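Local coordinates for protein NEQ011 (Nanoarchaeum equitans Kin4-M, PDB 6GQ8) that is a superoxide reductase of the neelaredoxin type, an iron protein that probably reduces the superoxide anion, at residues 48-53 and 83-88; 90-95 and 104-109. All coordinates share one frame; numbering follows the deposited sequence.

Overall arrangement
Both contacts lie on the same side of the centre of a beta sandwich, contact 1 farther out, with centres about 10 Å apart. They come in series along the chain: contact 1 closes at residue 88, and contact 2 opens at residue 90. Contact 1 links strand 43-52 of the mixed sheet to the turn that leaves strand 74-84 of the three-stranded sheet. Contact 2 pairs the two strands of the hairpin 89-97 and 101-108 in the mixed sheet. Strands 43-52 and 89-97 are neighbours there, and F50 also packs on L109. Contact 1 is away from the iron; the far end of the hairpin carries the iron ligands C97, at the end of strand 89-97, and H100, in the loop that follows.

Contact 1 (48-53 and 83-88); sequences LYFEPE and AKLEGK
The carbonyl O of K88 is the best-held polar atom, gripped by one hydrogen bond and one weaker contact. E53 N donates to K88 O at 3.1 Å, nearly straight (171°), in the carbonyl plane and on a lone pair. The CA-H of P52 adds the second contact, P52 CA lying 3.5 Å from K88 O. The side chains of E53 and K88 then run side by side, but E53 OE2 stays 6.8 Å from K88 NZ. F50 has its CG anti to the backbone N (chi1 174°), which sends the ring toward L85. The two meet tip to tip, F50 CD2 lying 3.8 Å from L85 CD2. One ring face takes L85 CD1, offset toward the rim. P52 N sits over the centre of the opposite face, 4.0 Å above the F50 plane. E86 O lies at the ring edge, in plane, 3.7 Å from F50 CE2. G87 has a positive phi (84°), which favours glycine. The contact joins the end of strand 43-52 of the mixed sheet to the loop after strand 74-84 of the three-stranded sheet. Between the sheets, F50 and L85 pack on I60 and L91; N73 of the second subunit touches both.

Contact 2 (90-95 and 104-109); sequences KLIAIS and KTEKEL
Strands 90-95 and 104-108 form the antiparallel ladder of a beta hairpin, their axes 161° apart, in which L91-K107 and A93-T105 are the hydrogen-bonded pairs. The straightest of its four backbone bonds runs from A93 N to T105 O (2.8 Å, 171°), nearly along the C=O axis. K90, I92, I94, K104, E106 and E108 share one face. K90 starts in the crowded position between backbone N and carbonyl carbon (chi1 59°), then extends alongside E106. Its NZ reaches E106 OE1 at 2.8 Å, from above the carboxylate plane. K104 bends at chi3 and brings its NZ to the other oxygen, 2.8 Å from E106 OE2, also from above the plane. I92 runs alongside both K104 and E106: I92 CG2 is 3.8 Å from K104 CG, and I92 CG1 is 3.9 Å from E106 CG. L91 points to the other face, where its CD1 meets L109 CD1 at 4.1 Å, the two side chains crossing obliquely. L91 also packs on I16 and I25 of the three-stranded sheet. An alanine in place of K90 removes the ammonium group and the methylenes beside E106, and would probably leave that carboxylate less firmly placed. One carboxylate thus serves two lysines, each on its own oxygen. With two ammonium groups so near, E106 is likely to stay ionised, and its charge probably eases the repulsion between them.

Contact 1 (48-53 and 83-88)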
# COMPACT_ATOMS: atom_id res chain seq x y z
N LEU A 48 2.89 2.37 10.74
CA LEU A 48 2.78 2.31 12.19
C LEU A 48 3.06 0.89 12.65
O LEU A 48 2.40 -0.06 12.20
CB LEU A 48 1.40 2.75 12.66
CG LEU A 48 1.14 2.66 14.16
CD1 LEU A 48 1.98 3.67 14.93
CD2 LEU A 48 -0.34 2.84 14.47
N TYR A 49 4.04 0.73 13.54
CA TYR A 49 4.38 -0.56 14.12
C TYR A 49 4.18 -0.52 15.63
O TYR A 49 4.24 0.54 16.26
CB TYR A 49 5.83 -0.95 13.81
CG TYR A 49 6.17 -1.00 12.34
CD1 TYR A 49 6.12 -2.20 11.64
CD2 TYR A 49 6.57 0.14 11.66
CE1 TYR A 49 6.45 -2.26 10.29
CE2 TYR A 49 6.90 0.09 10.32
CZ TYR A 49 6.84 -1.11 9.64
OH TYR A 49 7.16 -1.15 8.31
N PHE A 50 3.95 -1.70 16.21
CA PHE A 50 3.99 -1.89 17.65
C PHE A 50 5.03 -2.96 17.95
O PHE A 50 4.94 -4.07 17.42
CB PHE A 50 2.63 -2.28 18.22
CG PHE A 50 2.66 -2.62 19.69
CD1 PHE A 50 3.12 -1.69 20.61
CD2 PHE A 50 2.22 -3.85 20.14
CE1 PHE A 50 3.16 -1.99 21.96
CE2 PHE A 50 2.25 -4.16 21.50
CZ PHE A 50 2.72 -3.23 22.41
N GLU A 51 6.03 -2.61 18.76
CA GLU A 51 7.07 -3.55 19.16
C GLU A 51 6.89 -3.88 20.63
O GLU A 51 7.39 -3.15 21.50
CB GLU A 51 8.46 -2.97 18.90
CG GLU A 51 9.58 -3.96 19.16
CD GLU A 51 10.96 -3.38 18.90
OE1 GLU A 51 11.09 -2.49 18.03
OE2 GLU A 51 11.92 -3.82 19.57
N PRO A 52 6.17 -4.95 20.96
CA PRO A 52 6.06 -5.34 22.37
C PRO A 52 7.43 -5.69 22.93
O PRO A 52 8.29 -6.23 22.23
CB PRO A 52 5.13 -6.56 22.34
CG PRO A 52 5.19 -7.06 20.93
CD PRO A 52 5.46 -5.88 20.06
N GLU A 53 7.63 -5.35 24.20
CA GLU A 53 8.93 -5.53 24.84
C GLU A 53 9.39 -6.98 24.74
O GLU A 53 8.69 -7.90 25.18
CB GLU A 53 8.86 -5.07 26.30
CG GLU A 53 7.63 -5.56 27.05
CD GLU A 53 7.45 -4.87 28.38
OE1 GLU A 53 7.83 -3.69 28.49
OE2 GLU A 53 6.94 -5.51 29.32
N ALA A 83 -6.38 0.02 17.22
CA ALA A 83 -5.76 -1.30 17.34
C ALA A 83 -5.94 -1.85 18.74
O ALA A 83 -5.99 -1.10 19.72
CB ALA A 83 -4.26 -1.24 17.01
N LYS A 84 -6.05 -3.17 18.82
CA LYS A 84 -5.94 -3.91 20.07
C LYS A 84 -4.49 -4.33 20.24
O LYS A 84 -3.94 -5.05 19.39
CB LYS A 84 -6.84 -5.14 20.03
CG LYS A 84 -8.31 -4.83 19.82
CD LYS A 84 -9.16 -6.10 19.85
CE LYS A 84 -10.64 -5.76 19.77
NZ LYS A 84 -11.49 -6.98 19.86
N LEU A 85 -3.85 -3.89 21.32
CA LEU A 85 -2.44 -4.17 21.56
C LEU A 85 -2.28 -4.87 22.90
O LEU A 85 -2.78 -4.39 23.92
CB LEU A 85 -1.61 -2.89 21.53
CG LEU A 85 -1.75 -2.04 20.26
CD1 LEU A 85 -0.97 -0.74 20.40
CD2 LEU A 85 -1.29 -2.82 19.05
N GLU A 86 -1.58 -6.00 22.89
CA GLU A 86 -1.39 -6.81 24.09
C GLU A 86 -0.02 -6.51 24.69
O GLU A 86 0.99 -6.55 23.99
CB GLU A 86 -1.51 -8.30 23.78
CG GLU A 86 -1.45 -9.19 25.02
CD GLU A 86 -1.50 -10.66 24.70
OE1 GLU A 86 -0.55 -11.17 24.05
OE2 GLU A 86 -2.49 -11.32 25.07
N GLY A 87 -0.01 -6.20 25.98
CA GLY A 87 1.23 -5.99 26.69
C GLY A 87 1.76 -4.58 26.54
O GLY A 87 1.15 -3.71 25.91
N LYS A 88 2.92 -4.36 27.14
CA LYS A 88 3.59 -3.08 27.06
C LYS A 88 4.65 -3.10 25.96
O LYS A 88 5.13 -4.16 25.55
CB LYS A 88 4.22 -2.71 28.41
CG LYS A 88 3.17 -2.44 29.48
CD LYS A 88 3.79 -1.92 30.76
CE LYS A 88 2.71 -1.57 31.78
NZ LYS A 88 3.28 -1.14 33.09

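Contact 2 (90-95 and 104-109)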
# COMPACT_ATOMS: atom_id res chain seq x y z
N LYS A 90 6.44 -0.15 22.70
CA LYS A 90 6.48 1.17 22.11
C LYS A 90 5.90 1.14 20.70
O LYS A 90 6.10 0.18 19.95
CB LYS A 90 7.92 1.72 22.06
CG LYS A 90 8.90 0.87 21.28
CD LYS A 90 10.31 1.45 21.39
CE LYS A 90 11.31 0.62 20.61
NZ LYS A 90 12.68 1.20 20.71
N LEU A 91 5.18 2.20 20.35
CA LEU A 91 4.71 2.40 18.99
C LEU A 91 5.79 3.07 18.17
O LEU A 91 6.54 3.92 18.66
CB LEU A 91 3.43 3.24 18.98
CG LEU A 91 2.19 2.57 19.56
CD1 LEU A 91 1.01 3.53 19.57
CD2 LEU A 91 1.85 1.33 18.75
N ILE A 92 5.87 2.69 16.90
CA ILE A 92 6.89 3.22 16.00
C ILE A 92 6.19 3.72 14.74
O ILE A 92 5.49 2.95 14.07
CB ILE A 92 7.95 2.16 15.65
CG1 ILE A 92 8.62 1.63 16.92
CG2 ILE A 92 9.00 2.75 14.71
CD1 ILE A 92 9.53 0.44 16.69
N ALA A 93 6.37 5.00 14.44
CA ALA A 93 5.82 5.60 13.24
C ALA A 93 6.96 5.94 12.29
O ALA A 93 7.96 6.54 12.71
CB ALA A 93 5.00 6.86 13.56
N ILE A 94 6.80 5.57 11.03
CA ILE A 94 7.78 5.86 9.98
C ILE A 94 7.04 6.59 8.88
O ILE A 94 6.05 6.08 8.34
CB ILE A 94 8.44 4.58 9.45
CG1 ILE A 94 9.21 3.87 10.56
CG2 ILE A 94 9.35 4.90 8.27
CD1 ILE A 94 9.97 2.64 10.09
N SER A 95 7.51 7.78 8.53
CA SER A 95 6.89 8.60 7.50
C SER A 95 7.91 8.89 6.41
O SER A 95 9.12 8.90 6.65
CB SER A 95 6.35 9.91 8.08
OG SER A 95 7.40 10.68 8.64
N LYS A 104 11.50 8.70 11.69
CA LYS A 104 10.98 7.76 12.66
C LYS A 104 10.67 8.46 13.98
O LYS A 104 11.38 9.38 14.39
CB LYS A 104 11.98 6.62 12.93
CG LYS A 104 11.46 5.53 13.85
CD LYS A 104 12.47 4.43 14.06
CE LYS A 104 13.48 4.83 15.13
NZ LYS A 104 14.28 3.67 15.63
N THR A 105 9.60 8.01 14.64
CA THR A 105 9.25 8.44 15.98
C THR A 105 8.79 7.23 16.78
O THR A 105 8.06 6.38 16.27
CB THR A 105 8.14 9.51 15.96
OG1 THR A 105 8.63 10.70 15.33
CG2 THR A 105 7.68 9.85 17.38
N GLU A 106 9.23 7.16 18.04
CA GLU A 106 8.83 6.09 18.94
C GLU A 106 8.09 6.69 20.13
O GLU A 106 8.43 7.79 20.59
CB GLU A 106 10.04 5.30 19.44
CG GLU A 106 10.80 4.57 18.34
CD GLU A 106 12.06 3.89 18.83
OE1 GLU A 106 12.34 3.95 20.05
OE2 GLU A 106 12.78 3.30 18.01
N LYS A 107 7.07 5.98 20.60
CA LYS A 107 6.32 6.41 21.78
C LYS A 107 5.97 5.19 22.62
O LYS A 107 5.40 4.22 22.10
CB LYS A 107 5.05 7.16 21.38
CG LYS A 107 4.36 7.89 22.52
CD LYS A 107 3.15 8.65 22.01
CE LYS A 107 2.61 9.59 23.07
NZ LYS A 107 3.65 10.57 23.51
N GLU A 108 6.31 5.25 23.90
CA GLU A 108 5.99 4.15 24.81
C GLU A 108 4.48 4.02 25.00
O GLU A 108 3.78 5.02 25.17
CB GLU A 108 6.68 4.35 26.15
CG GLU A 108 7.06 3.06 26.85
CD GLU A 108 8.13 2.29 26.09
OE1 GLU A 108 8.08 1.04 26.09
OE2 GLU A 108 9.02 2.94 25.49
N LEU A 109 4.00 2.79 24.97
CA LEU A 109 2.57 2.52 25.09
C LEU A 109 2.10 2.66 26.54
O LEU A 109 2.72 2.14 27.46
CB LEU A 109 2.24 1.13 24.56
CG LEU A 109 0.75 0.85 24.31
CD1 LEU A 109 0.21 1.76 23.22
CD2 LEU A 109 0.54 -0.61 23.95
OXT LEU A 109 1.08 3.29 26.81